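Local coordinates for protein putative N-acetylneuraminate lyase ([Ruminococcus] gnavus ATCC 29149, PDB 6RB7) that belongs to the dihydrodipicolinate synthetase family and folds as a parallel beta/alpha barrel followed by C-terminal helices, four chains making up the assembly, at residues A[66-71]-A[105-110]; A[73-78]-A[97-102]; A[278-283]-A[289-294]; A[295-300]-A[319-324]. One frame throughout, in Å; residues are numbered along the deposited sequence.

Contact 1: residues A[66-71]-A[105-110]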
loop_
_atom_site.group_PDB
_atom_site.type_symbol
_atom_site.label_atom_id
_atom_site.label_comp_id
_atom_site.label_asym_id
_atom_site.label_seq_id
_atom_site.Cartn_x
_atom_site.Cartn_y
_atom_site.Cartn_z
ATOM N N TYR A 66 -15.050 -3.463 -37.505
ATOM C CA TYR A 66 -13.752 -4.151 -37.326
ATOM C C TYR A 66 -13.917 -5.320 -36.366
ATOM O O TYR A 66 -13.497 -6.427 -36.678
ATOM C CB TYR A 66 -12.715 -3.159 -36.826
ATOM C CG TYR A 66 -11.436 -3.719 -36.245
ATOM C CD1 TYR A 66 -10.388 -4.123 -37.041
ATOM C CD2 TYR A 66 -11.276 -3.767 -34.865
ATOM C CE1 TYR A 66 -9.188 -4.581 -36.500
ATOM C CE2 TYR A 66 -10.085 -4.227 -34.312
ATOM C CZ TYR A 66 -9.032 -4.621 -35.125
ATOM O OH TYR A 66 -7.870 -5.074 -34.558
ATOM N N PHE A 67 -14.537 -5.102 -35.218
ATOM C CA PHE A 67 -14.707 -6.196 -34.238
ATOM C C PHE A 67 -15.638 -7.283 -34.776
ATOM O O PHE A 67 -15.382 -8.471 -34.561
ATOM C CB PHE A 67 -15.195 -5.651 -32.904
ATOM C CG PHE A 67 -14.096 -4.985 -32.109
ATOM C CD1 PHE A 67 -12.947 -5.688 -31.796
ATOM C CD2 PHE A 67 -14.210 -3.671 -31.699
ATOM C CE1 PHE A 67 -11.940 -5.083 -31.048
ATOM C CE2 PHE A 67 -13.225 -3.090 -30.890
ATOM C CZ PHE A 67 -12.066 -3.790 -30.639
ATOM N N VAL A 68 -16.696 -6.919 -35.502
ATOM C CA VAL A 68 -17.555 -7.945 -36.152
ATOM C C VAL A 68 -16.717 -8.776 -37.120
ATOM O O VAL A 68 -16.781 -10.025 -37.060
ATOM C CB VAL A 68 -18.725 -7.281 -36.889
ATOM C CG1 VAL A 68 -19.441 -8.284 -37.764
ATOM C CG2 VAL A 68 -19.669 -6.588 -35.943
ATOM N N LYS A 69 -15.922 -8.135 -37.967
ATOM C CA LYS A 69 -15.130 -8.891 -38.963
ATOM C C LYS A 69 -14.034 -9.739 -38.307
ATOM O O LYS A 69 -13.722 -10.817 -38.850
ATOM C CB LYS A 69 -14.681 -7.966 -40.073
ATOM C CG LYS A 69 -15.883 -7.445 -40.878
ATOM C CD LYS A 69 -16.845 -8.444 -41.473
ATOM C CE LYS A 69 -17.931 -7.748 -42.273
ATOM N NZ LYS A 69 -18.891 -8.718 -42.854
ATOM N N LYS A 70 -13.523 -9.357 -37.133
ATOM C CA LYS A 70 -12.519 -10.171 -36.439
ATOM C C LYS A 70 -13.147 -11.350 -35.713
ATOM O O LYS A 70 -12.377 -12.233 -35.311
ATOM C CB LYS A 70 -11.702 -9.310 -35.486
ATOM C CG LYS A 70 -10.821 -8.267 -36.155
ATOM C CD LYS A 70 -9.726 -8.868 -36.993
ATOM C CE LYS A 70 -8.820 -7.757 -37.531
ATOM N NZ LYS A 70 -7.811 -8.209 -38.517
ATOM N N GLY A 71 -14.455 -11.400 -35.584
ATOM C CA GLY A 71 -15.126 -12.587 -35.023
ATOM C C GLY A 71 -14.939 -12.696 -33.520
ATOM O O GLY A 71 -15.010 -13.834 -32.992
ATOM N N GLY A 105 -26.592 -7.285 -34.337
ATOM C CA GLY A 105 -26.784 -8.453 -33.458
ATOM C C GLY A 105 -25.604 -9.428 -33.469
ATOM O O GLY A 105 -25.742 -10.536 -32.944
ATOM N N LYS A 106 -24.459 -9.076 -34.059
ATOM C CA LYS A 106 -23.348 -10.011 -34.240
ATOM C C LYS A 106 -22.432 -10.017 -33.019
ATOM O O LYS A 106 -21.494 -10.816 -32.995
ATOM C CB LYS A 106 -22.612 -9.640 -35.519
ATOM C CG LYS A 106 -23.448 -9.973 -36.764
ATOM C CD LYS A 106 -22.783 -9.601 -38.055
ATOM C CE LYS A 106 -23.739 -9.516 -39.229
ATOM N NZ LYS A 106 -24.437 -10.795 -39.475
ATOM N N LEU A 107 -22.633 -9.097 -32.079
ATOM C CA LEU A 107 -21.740 -8.932 -30.907
ATOM C C LEU A 107 -22.579 -8.987 -29.647
ATOM O O LEU A 107 -23.598 -8.288 -29.580
ATOM C CB LEU A 107 -21.005 -7.589 -30.956
ATOM C CG LEU A 107 -19.993 -7.434 -32.087
ATOM C CD1 LEU A 107 -19.633 -5.998 -32.256
ATOM C CD2 LEU A 107 -18.749 -8.282 -31.807
ATOM N N THR A 108 -22.064 -9.656 -28.626
ATOM C CA THR A 108 -22.575 -9.447 -27.262
ATOM C C THR A 108 -22.125 -8.038 -26.871
ATOM O O THR A 108 -20.933 -7.726 -27.051
ATOM C CB THR A 108 -22.057 -10.501 -26.304
ATOM O OG1 THR A 108 -22.519 -11.785 -26.755
ATOM C CG2 THR A 108 -22.498 -10.268 -24.878
ATOM N N VAL A 109 -23.009 -7.205 -26.362
ATOM C CA VAL A 109 -22.648 -5.816 -26.021
ATOM C C VAL A 109 -22.799 -5.639 -24.521
ATOM O O VAL A 109 -23.934 -5.794 -23.996
ATOM C CB VAL A 109 -23.433 -4.767 -26.816
ATOM C CG1 VAL A 109 -23.065 -3.365 -26.357
ATOM C CG2 VAL A 109 -23.190 -4.936 -28.303
ATOM N N ILE A 110 -21.693 -5.312 -23.852
ATOM C CA ILE A 110 -21.701 -4.955 -22.425
ATOM C C ILE A 110 -21.383 -3.468 -22.364
ATOM O O ILE A 110 -20.314 -3.058 -22.851
ATOM C CB ILE A 110 -20.663 -5.772 -21.645
ATOM C CG1 ILE A 110 -20.854 -7.280 -21.791
ATOM C CG2 ILE A 110 -20.657 -5.320 -20.184
ATOM C CD1 ILE A 110 -19.736 -8.100 -21.184
#
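Apolar packing joins Val-68, on the last turn of helix 57-70, to Lys-106 and Leu-107 in the loop before strand 108-112, a partly buried contact at the end of the barrel where that strand begins. The two methyls of Val-68 divide the work. CG1, held anti to the backbone N (chi1 169°), rests against the aliphatic part of Lys-106, 3.6 Å from its CD. CG2 turns instead to the buried branch of Leu-107, where Val-68 CG2 and Leu-107 CD1 stand 3.7 Å apart. Both side-chain pairs meet at a slant. Lys-106 starts out toward the helix, but its chain then bends at chi4 and its amine leads away, so the lysine lends only methylenes to this side. Phe-67 adds a looser touch, its CB lying 4.5 Å from Leu-107 CD1, while its ring continues inward to Val-75 and Pro-43. One turn on, Gly-71 ends the helix with positive phi in a Schellman motif, and Lys-70 reaches a salt bridge with Glu-249. A barrel helix whose final turn leans on the loop entering a strand of the same wall, with aliphatic groups as the filling, belongs to the outer layer of a beta/alpha barrel.

Contact 2: residues A[73-78]-A[97-102]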
loop_
_atom_site.group_PDB
_atom_site.type_symbol
_atom_site.label_atom_id
_atom_site.label_comp_id
_atom_site.label_asym_id
_atom_site.label_seq_id
_atom_site.Cartn_x
_atom_site.Cartn_y
_atom_site.Cartn_z
ATOM N N LYS A 73 -16.319 -12.259 -29.559
ATOM C CA LYS A 73 -17.622 -12.634 -28.977
ATOM C C LYS A 73 -18.475 -11.394 -28.808
ATOM O O LYS A 73 -19.726 -11.472 -28.961
ATOM C CB LYS A 73 -17.426 -13.364 -27.671
ATOM C CG LYS A 73 -18.675 -13.950 -27.058
ATOM C CD LYS A 73 -19.299 -15.029 -27.958
ATOM C CE LYS A 73 -19.988 -16.125 -27.194
ATOM N NZ LYS A 73 -20.937 -16.857 -28.067
ATOM N N GLY A 74 -17.858 -10.305 -28.397
ATOM C CA GLY A 74 -18.593 -9.107 -28.024
ATOM C C GLY A 74 -17.683 -7.941 -27.855
ATOM O O GLY A 74 -16.470 -8.069 -28.106
ATOM N N VAL A 75 -18.242 -6.840 -27.407
ATOM C CA VAL A 75 -17.466 -5.627 -27.090
ATOM C C VAL A 75 -17.914 -5.079 -25.732
ATOM O O VAL A 75 -19.135 -5.190 -25.351
ATOM C CB VAL A 75 -17.526 -4.537 -28.156
ATOM C CG1 VAL A 75 -16.741 -4.936 -29.384
ATOM C CG2 VAL A 75 -18.955 -4.157 -28.521
ATOM N N TYR A 76 -16.965 -4.526 -25.008
ATOM C CA TYR A 76 -17.155 -3.901 -23.686
ATOM C C TYR A 76 -17.000 -2.409 -23.918
ATOM O O TYR A 76 -15.910 -1.922 -24.175
ATOM C CB TYR A 76 -16.147 -4.478 -22.686
ATOM C CG TYR A 76 -16.142 -3.771 -21.358
ATOM C CD1 TYR A 76 -17.171 -3.964 -20.461
ATOM C CD2 TYR A 76 -15.076 -3.004 -20.966
ATOM C CE1 TYR A 76 -17.166 -3.343 -19.212
ATOM C CE2 TYR A 76 -15.066 -2.352 -19.733
ATOM C CZ TYR A 76 -16.122 -2.511 -18.876
ATOM O OH TYR A 76 -16.094 -1.885 -17.678
ATOM N N VAL A 77 -18.141 -1.697 -23.902
ATOM C CA VAL A 77 -18.196 -0.312 -24.414
ATOM C C VAL A 77 -18.171 0.707 -23.267
ATOM O O VAL A 77 -18.878 0.513 -22.260
ATOM C CB VAL A 77 -19.455 -0.167 -25.267
ATOM C CG1 VAL A 77 -19.537 1.233 -25.851
ATOM C CG2 VAL A 77 -19.528 -1.229 -26.339
ATOM N N ASN A 78 -17.423 1.789 -23.444
ATOM C CA ASN A 78 -17.364 2.920 -22.499
ATOM C C ASN A 78 -16.813 2.442 -21.149
ATOM O O ASN A 78 -17.201 3.011 -20.131
ATOM C CB ASN A 78 -18.721 3.632 -22.354
ATOM C CG ASN A 78 -19.128 4.369 -23.595
ATOM O OD1 ASN A 78 -18.278 4.949 -24.278
ATOM N ND2 ASN A 78 -20.422 4.326 -23.910
ATOM N N GLU A 97 -24.850 4.361 -29.123
ATOM C CA GLU A 97 -25.809 4.425 -30.255
ATOM C C GLU A 97 -25.131 3.968 -31.538
ATOM O O GLU A 97 -25.752 3.218 -32.293
ATOM C CB GLU A 97 -26.354 5.845 -30.376
ATOM C CG GLU A 97 -27.322 6.161 -29.283
ATOM C CD GLU A 97 -27.697 7.633 -29.148
ATOM O OE1 GLU A 97 -27.223 8.449 -29.954
ATOM O OE2 GLU A 97 -28.422 7.974 -28.192
ATOM N N ASN A 98 -23.908 4.415 -31.796
ATOM C CA ASN A 98 -23.184 4.086 -33.043
ATOM C C ASN A 98 -22.690 2.646 -33.034
ATOM O O ASN A 98 -22.682 2.026 -34.089
ATOM C CB ASN A 98 -22.144 5.141 -33.333
ATOM C CG ASN A 98 -22.815 6.399 -33.872
ATOM O OD1 ASN A 98 -23.236 6.403 -35.039
ATOM N ND2 ASN A 98 -22.971 7.421 -33.029
ATOM N N VAL A 99 -22.348 2.076 -31.886
ATOM C CA VAL A 99 -22.070 0.619 -31.825
ATOM C C VAL A 99 -23.317 -0.157 -32.229
ATOM O O VAL A 99 -23.258 -1.073 -33.071
ATOM C CB VAL A 99 -21.576 0.215 -30.415
ATOM C CG1 VAL A 99 -21.528 -1.311 -30.306
ATOM C CG2 VAL A 99 -20.226 0.869 -30.143
ATOM N N MET A 100 -24.429 0.176 -31.612
ATOM C CA MET A 100 -25.661 -0.648 -31.769
ATOM C C MET A 100 -26.190 -0.471 -33.194
ATOM O O MET A 100 -26.780 -1.426 -33.694
ATOM C CB MET A 100 -26.701 -0.252 -30.726
ATOM C CG MET A 100 -26.282 -0.541 -29.280
ATOM S SD MET A 100 -25.721 -2.231 -28.979
ATOM C CE MET A 100 -27.287 -3.111 -28.961
ATOM N N LYS A 101 -25.915 0.673 -33.825
ATOM C CA LYS A 101 -26.376 0.988 -35.205
ATOM C C LYS A 101 -25.814 -0.051 -36.161
ATOM O O LYS A 101 -26.521 -0.299 -37.178
ATOM C CB LYS A 101 -25.900 2.359 -35.687
ATOM C CG LYS A 101 -26.854 3.522 -35.553
ATOM C CD LYS A 101 -26.615 4.592 -36.616
ATOM C CE LYS A 101 -27.211 5.941 -36.251
ATOM N NZ LYS A 101 -26.511 6.587 -35.108
ATOM N N VAL A 102 -24.590 -0.549 -35.974
ATOM C CA VAL A 102 -23.932 -1.317 -37.074
ATOM C C VAL A 102 -23.571 -2.692 -36.585
ATOM O O VAL A 102 -23.057 -3.470 -37.418
ATOM C CB VAL A 102 -22.689 -0.627 -37.677
ATOM C CG1 VAL A 102 -23.052 0.672 -38.360
ATOM C CG2 VAL A 102 -21.657 -0.364 -36.639
#
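No flat group stands between Val-75, Val-77 and Val-99, whose methyls make this contact; the flat group that matters beside it is the carboxamide of Asn-98, next to Val-99 on the helix. Lys-101 lies over one side of that amide: its NZ is 3.3 Å from Asn-98 OD1, with the donor raised 59° out of the carbonyl plane and therefore not on a lone pair. The same OD1 also receives Gln-61 NE2, and ND2 gives its hydrogen bond to the backbone O of Ile-94, one turn earlier. Together these bonds hold the amide in place, and the one from Gln-61 ties helix 57-70 to helix 89-103.

Across the contact everything is aliphatic. Val-99 points its fork at the strand, and its CG1 sits between the two valines, 4.2 Å from Val-75 CG2 and 4.4 Å from Val-77 CG2. The other methyl, Val-99 CG2, meets Val-77 alone, 4.4 Å from Val-77 CG1, so the fit is loose. Alternation along the strand sends Tyr-76, between the two valines, to the other side, where it packs on Ile-110 and His-112. Val-77 also touches Val-95 on the helix and Val-109 on the next strand, while Val-99 reaches Thr-64 and Phe-45, so the three valines are enclosed in the layer between sheet and helices. Strand 74-77, helix 89-103 and strand 108-112 form one beta-alpha-beta crossover, the repeating element of the beta/alpha barrel.

Contact 3: residues A[278-283]-A[289-294]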
loop_
_atom_site.group_PDB
_atom_site.type_symbol
_atom_site.label_atom_id
_atom_site.label_comp_id
_atom_site.label_asym_id
_atom_site.label_seq_id
_atom_site.Cartn_x
_atom_site.Cartn_y
_atom_site.Cartn_z
ATOM N N TYR A 278 4.239 -4.988 -23.363
ATOM C CA TYR A 278 5.351 -4.287 -22.700
ATOM C C TYR A 278 5.943 -3.260 -23.682
ATOM O O TYR A 278 6.229 -2.101 -23.252
ATOM C CB TYR A 278 6.388 -5.251 -22.166
ATOM C CG TYR A 278 5.831 -6.326 -21.253
ATOM C CD1 TYR A 278 4.730 -6.098 -20.438
ATOM C CD2 TYR A 278 6.362 -7.595 -21.267
ATOM C CE1 TYR A 278 4.208 -7.104 -19.652
ATOM C CE2 TYR A 278 5.872 -8.602 -20.448
ATOM C CZ TYR A 278 4.792 -8.361 -19.648
ATOM O OH TYR A 278 4.241 -9.347 -18.881
ATOM N N LYS A 279 6.031 -3.615 -24.952
ATOM C CA LYS A 279 6.530 -2.652 -25.965
ATOM C C LYS A 279 5.570 -1.451 -26.068
ATOM O O LYS A 279 6.025 -0.300 -26.051
ATOM C CB LYS A 279 6.686 -3.356 -27.310
ATOM C CG LYS A 279 7.215 -2.450 -28.433
ATOM C CD LYS A 279 8.582 -1.918 -28.197
ATOM C CE LYS A 279 9.637 -2.981 -28.079
ATOM N NZ LYS A 279 10.987 -2.347 -28.134
ATOM N N MET A 280 4.270 -1.682 -26.119
ATOM C CA MET A 280 3.330 -0.562 -26.255
ATOM C C MET A 280 3.408 0.328 -25.014
ATOM O O MET A 280 3.214 1.521 -25.139
ATOM C CB MET A 280 1.909 -1.064 -26.431
ATOM C CG MET A 280 1.752 -1.876 -27.702
ATOM S SD MET A 280 0.041 -2.193 -28.186
ATOM C CE MET A 280 -0.514 -3.166 -26.771
ATOM N N CYS A 281 3.663 -0.242 -23.844
ATOM C CA CYS A 281 3.685 0.547 -22.579
ATOM C C CYS A 281 5.009 1.278 -22.403
ATOM O O CYS A 281 5.107 2.099 -21.463
ATOM C CB CYS A 281 3.417 -0.378 -21.404
ATOM S SG CYS A 281 1.695 -0.933 -21.341
ATOM N N SER A 282 5.993 1.046 -23.270
ATOM C CA SER A 282 7.342 1.661 -23.190
ATOM C C SER A 282 7.354 3.075 -23.793
ATOM O O SER A 282 8.370 3.766 -23.658
ATOM C CB SER A 282 8.382 0.783 -23.819
ATOM O OG SER A 282 8.335 0.831 -25.244
ATOM N N ALA A 283 6.288 3.488 -24.457
ATOM C CA ALA A 283 6.168 4.803 -25.088
ATOM C C ALA A 283 6.006 5.903 -24.034
ATOM O O ALA A 283 5.520 5.649 -22.913
ATOM C CB ALA A 283 5.016 4.801 -26.079
ATOM N N ALA A 289 -3.022 5.504 -26.877
ATOM C CA ALA A 289 -2.536 6.339 -28.025
ATOM C C ALA A 289 -1.683 5.450 -28.938
ATOM O O ALA A 289 -1.787 5.576 -30.186
ATOM C CB ALA A 289 -1.771 7.521 -27.528
ATOM N N VAL A 290 -0.837 4.596 -28.350
ATOM C CA VAL A 290 -0.018 3.645 -29.139
ATOM C C VAL A 290 -0.954 2.722 -29.907
ATOM O O VAL A 290 -0.766 2.516 -31.093
ATOM C CB VAL A 290 0.956 2.856 -28.242
ATOM C CG1 VAL A 290 1.615 1.734 -29.002
ATOM C CG2 VAL A 290 1.944 3.773 -27.579
ATOM N N ILE A 291 -1.974 2.156 -29.241
ATOM C CA ILE A 291 -2.875 1.200 -29.936
ATOM C C ILE A 291 -3.607 1.893 -31.090
ATOM O O ILE A 291 -3.697 1.311 -32.160
ATOM C CB ILE A 291 -3.863 0.552 -28.923
ATOM C CG1 ILE A 291 -3.100 -0.387 -27.980
ATOM C CG2 ILE A 291 -4.956 -0.190 -29.666
ATOM C CD1 ILE A 291 -3.947 -0.917 -26.847
ATOM N N LYS A 292 -4.103 3.123 -30.900
ATOM C CA LYS A 292 -4.822 3.783 -32.015
ATOM C C LYS A 292 -3.860 3.988 -33.182
ATOM O O LYS A 292 -4.287 3.822 -34.321
ATOM C CB LYS A 292 -5.411 5.093 -31.512
ATOM C CG LYS A 292 -6.528 4.881 -30.506
ATOM C CD LYS A 292 -7.156 6.163 -29.983
ATOM C CE LYS A 292 -7.982 5.906 -28.730
ATOM N NZ LYS A 292 -8.736 7.113 -28.354
ATOM N N ALA A 293 -2.597 4.298 -32.915
ATOM C CA ALA A 293 -1.607 4.509 -33.999
ATOM C C ALA A 293 -1.304 3.165 -34.699
ATOM O O ALA A 293 -1.141 3.115 -35.937
ATOM C CB ALA A 293 -0.377 5.183 -33.482
ATOM N N ILE A 294 -1.209 2.078 -33.933
ATOM C CA ILE A 294 -1.023 0.721 -34.496
ATOM C C ILE A 294 -2.201 0.407 -35.417
ATOM O O ILE A 294 -1.977 -0.183 -36.506
ATOM C CB ILE A 294 -0.876 -0.342 -33.395
ATOM C CG1 ILE A 294 0.475 -0.149 -32.712
ATOM C CG2 ILE A 294 -1.036 -1.730 -33.956
ATOM C CD1 ILE A 294 0.647 -0.953 -31.437
#
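Met-280 extends from its helix into the groove offered by Val-290, Ile-291 and Ile-294, and the three partners meet it at different inclinations. Val-290 slants across the base of the methionine: its CG1 is 3.8 Å from Met-280 CB and equally near CG. Ile-294 runs at about a right angle to the chain and brings its end methyl to the sulfur, with Met-280 SD 3.5 Å from Ile-294 CD1. From another side Ile-291 crosses at a slant, placing its CG1 3.6 Å from Met-280 SD. The chain of Met-280 is extended at chi2 (-167°) and then bends at chi3 (-63°), which brings CE alongside Ile-291 as well. The sulfur is touched from two directions, roughly at right angles, by the two isoleucines, in a buried setting with aliphatic carbons as its partners across the contact.

The segments belong to consecutive helices, 263-281 and 287-299, joined by a short connection, part of the helical extension that follows the barrel in this family. In the connection, Ala-283 turns its CB to the other methyl of Val-290, 3.6 Å from CG2, and that methyl also lies 3.6 Å from the backbone O of Met-280.

Ser-282 OG donates to Lys-279 O over 2.7 Å, in the carbonyl plane and on a lone pair, and that oxygen also takes the backbone N-H of Ser-282. Lys-292 leaves another side of helix 287-299, where Glu-83 (salt bridge) and the backbone O atoms of Ala-47 and Ala-305 hold its amine. Tyr-278 OH is hydrogen-bonded to Gln-208 of a second subunit.

Contact 4: residues A[295-300]-A[319-324]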
loop_
_atom_site.group_PDB
_atom_site.type_symbol
_atom_site.label_atom_id
_atom_site.label_comp_id
_atom_site.label_asym_id
_atom_site.label_seq_id
_atom_site.Cartn_x
_atom_site.Cartn_y
_atom_site.Cartn_z
ATOM N N LEU A 295 -3.428 0.674 -35.000
ATOM C CA LEU A 295 -4.605 0.316 -35.825
ATOM C C LEU A 295 -4.631 1.166 -37.101
ATOM O O LEU A 295 -5.141 0.673 -38.107
ATOM C CB LEU A 295 -5.885 0.459 -35.002
ATOM C CG LEU A 295 -6.026 -0.617 -33.926
ATOM C CD1 LEU A 295 -7.245 -0.340 -33.089
ATOM C CD2 LEU A 295 -6.046 -1.987 -34.561
ATOM N N LYS A 296 -4.093 2.371 -37.061
ATOM C CA LYS A 296 -3.940 3.137 -38.348
ATOM C C LYS A 296 -2.967 2.405 -39.263
ATOM O O LYS A 296 -3.289 2.218 -40.451
ATOM C CB LYS A 296 -3.513 4.576 -38.049
ATOM C CG LYS A 296 -3.241 5.413 -39.285
ATOM C CD LYS A 296 -2.974 6.872 -38.884
ATOM C CE LYS A 296 -3.092 7.868 -40.020
ATOM N NZ LYS A 296 -4.372 7.675 -40.732
ATOM N N ILE A 297 -1.802 1.962 -38.776
ATOM C CA ILE A 297 -0.792 1.242 -39.605
ATOM C C ILE A 297 -1.338 -0.080 -40.099
ATOM O O ILE A 297 -1.236 -0.374 -41.310
ATOM C CB ILE A 297 0.502 1.041 -38.797
ATOM C CG1 ILE A 297 1.098 2.392 -38.463
ATOM C CG2 ILE A 297 1.452 0.101 -39.508
ATOM C CD1 ILE A 297 2.268 2.323 -37.535
ATOM N N ASN A 298 -1.871 -0.916 -39.192
ATOM C CA ASN A 298 -2.158 -2.324 -39.545
ATOM C C ASN A 298 -3.548 -2.444 -40.176
ATOM O O ASN A 298 -3.778 -3.444 -40.930
ATOM C CB ASN A 298 -2.031 -3.248 -38.337
ATOM C CG ASN A 298 -0.610 -3.565 -37.963
ATOM O OD1 ASN A 298 0.313 -3.313 -38.752
ATOM N ND2 ASN A 298 -0.435 -4.168 -36.794
ATOM N N GLU A 299 -4.463 -1.509 -39.922
ATOM C CA GLU A 299 -5.875 -1.657 -40.358
ATOM C C GLU A 299 -6.381 -0.459 -41.138
ATOM O O GLU A 299 -7.545 -0.552 -41.613
ATOM C CB GLU A 299 -6.795 -1.965 -39.172
ATOM C CG GLU A 299 -6.413 -3.231 -38.471
ATOM C CD GLU A 299 -6.750 -4.519 -39.210
ATOM O OE1 GLU A 299 -7.432 -4.446 -40.299
ATOM O OE2 GLU A 299 -6.370 -5.562 -38.696
ATOM N N GLY A 300 -5.635 0.643 -41.201
ATOM C CA GLY A 300 -6.114 1.885 -41.813
ATOM C C GLY A 300 -7.288 2.483 -41.060
ATOM O O GLY A 300 -8.069 3.255 -41.644
ATOM N N GLU A 319 8.734 5.144 -33.545
ATOM C CA GLU A 319 9.576 3.933 -33.698
ATOM C C GLU A 319 8.983 2.779 -32.882
ATOM O O GLU A 319 8.958 1.622 -33.338
ATOM C CB GLU A 319 10.988 4.211 -33.169
ATOM C CG GLU A 319 12.017 3.153 -33.519
ATOM C CD GLU A 319 13.447 3.674 -33.668
ATOM O OE1 GLU A 319 13.953 4.380 -32.747
ATOM O OE2 GLU A 319 14.064 3.381 -34.714
ATOM N N ILE A 320 8.501 3.089 -31.677
ATOM C CA ILE A 320 7.886 2.077 -30.783
ATOM C C ILE A 320 6.563 1.596 -31.402
ATOM O O ILE A 320 6.290 0.375 -31.409
ATOM C CB ILE A 320 7.702 2.674 -29.378
ATOM C CG1 ILE A 320 9.062 2.929 -28.722
ATOM C CG2 ILE A 320 6.826 1.775 -28.513
ATOM C CD1 ILE A 320 9.008 3.782 -27.450
ATOM N N VAL A 321 5.745 2.525 -31.889
ATOM C CA VAL A 321 4.457 2.192 -32.548
ATOM C C VAL A 321 4.734 1.241 -33.721
ATOM O O VAL A 321 4.099 0.205 -33.858
ATOM C CB VAL A 321 3.738 3.461 -33.031
ATOM C CG1 VAL A 321 2.603 3.095 -33.950
ATOM C CG2 VAL A 321 3.288 4.333 -31.867
ATOM N N LYS A 322 5.693 1.580 -34.581
ATOM C CA LYS A 322 5.953 0.739 -35.771
ATOM C C LYS A 322 6.493 -0.622 -35.365
ATOM O O LYS A 322 6.121 -1.630 -36.020
ATOM C CB LYS A 322 6.946 1.467 -36.673
ATOM C CG LYS A 322 6.322 2.655 -37.363
ATOM C CD LYS A 322 7.379 3.410 -38.171
ATOM C CE LYS A 322 7.915 2.585 -39.337
ATOM N NZ LYS A 322 9.361 2.807 -39.612
ATOM N N GLU A 323 7.361 -0.673 -34.360
ATOM C CA GLU A 323 7.906 -1.960 -33.869
ATOM C C GLU A 323 6.767 -2.823 -33.321
ATOM O O GLU A 323 6.678 -4.020 -33.700
ATOM C CB GLU A 323 8.977 -1.718 -32.825
ATOM C CG GLU A 323 9.668 -2.989 -32.414
ATOM C CD GLU A 323 10.864 -2.771 -31.489
ATOM O OE1 GLU A 323 11.004 -1.629 -30.942
ATOM O OE2 GLU A 323 11.623 -3.756 -31.268
ATOM N N ALA A 324 5.908 -2.262 -32.489
ATOM C CA ALA A 324 4.788 -3.045 -31.907
ATOM C C ALA A 324 3.843 -3.509 -33.007
ATOM O O ALA A 324 3.385 -4.663 -32.957
ATOM C CB ALA A 324 4.066 -2.247 -30.860
#
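Ile-297 meets Val-321 and Lys-322 where helix 287-299 packs on helix 317-335, a helix-helix contact in the C-terminal helical extension of the barrel and close to the protein surface. At the start of the first segment, Leu-295 is buried away from this partner helix and packs on Tyr-46; its backbone O accepts the N-H of Glu-299. Lys-296 likewise points elsewhere and pairs with Glu-302 in a salt bridge.

Ile-297 then carries the contact. Its long branch leaves anti to the carbonyl carbon (chi1 -63°) and stays extended at chi2 (173°), so the end methyl CD1 projects toward the other helix. There it approaches Val-321 at a slant, with Ile-297 CD1 3.7 Å from Val-321 CG1, the methyl anti to the valine's backbone N. Val-321 is the buried member of the pair; it also rests on Ala-293 and Leu-313, which ties this exposed isoleucine to the packing beneath.

Asn-298 turns further along the partner helix and gives its ND2 to the backbone O of Ala-325. Glu-299 carries its carboxylate away from that helix. Gly-300 leaves the first helix with positive phi, its N-H still bonded to Lys-296 O. On the opposing helix Lys-322 crosses Ile-297 at about a right angle, then bends at chi3 and leads its amine away, leaving Lys-322 CG 4.1 Å from Ile-297 CD1.

In the fold
Contacts 1 and 2 belong to the barrel wall and contacts 3 and 4 to the helices that follow it. Contacts 2 and 3 are buried, contacts 1 and 4 only partly so. Contact 2 is nested in the chain loop closed by contact 1, and the two share a sheet: strands 74-77 and 108-112 are neighbours, joined by a probable hydrogen bond from Val-77 N to Ile-110 O. Contacts 3 and 4 both use helix 287-299, the first around a methionine sulfur, the second where lysine contributes only its aliphatic part, as in contact 1. Aliphatic packing carries all four; salt bridges run between them, Lys-279 to Glu-323 joining contacts 3 and 4, while Lys-70 to Glu-299 links barrel and extension.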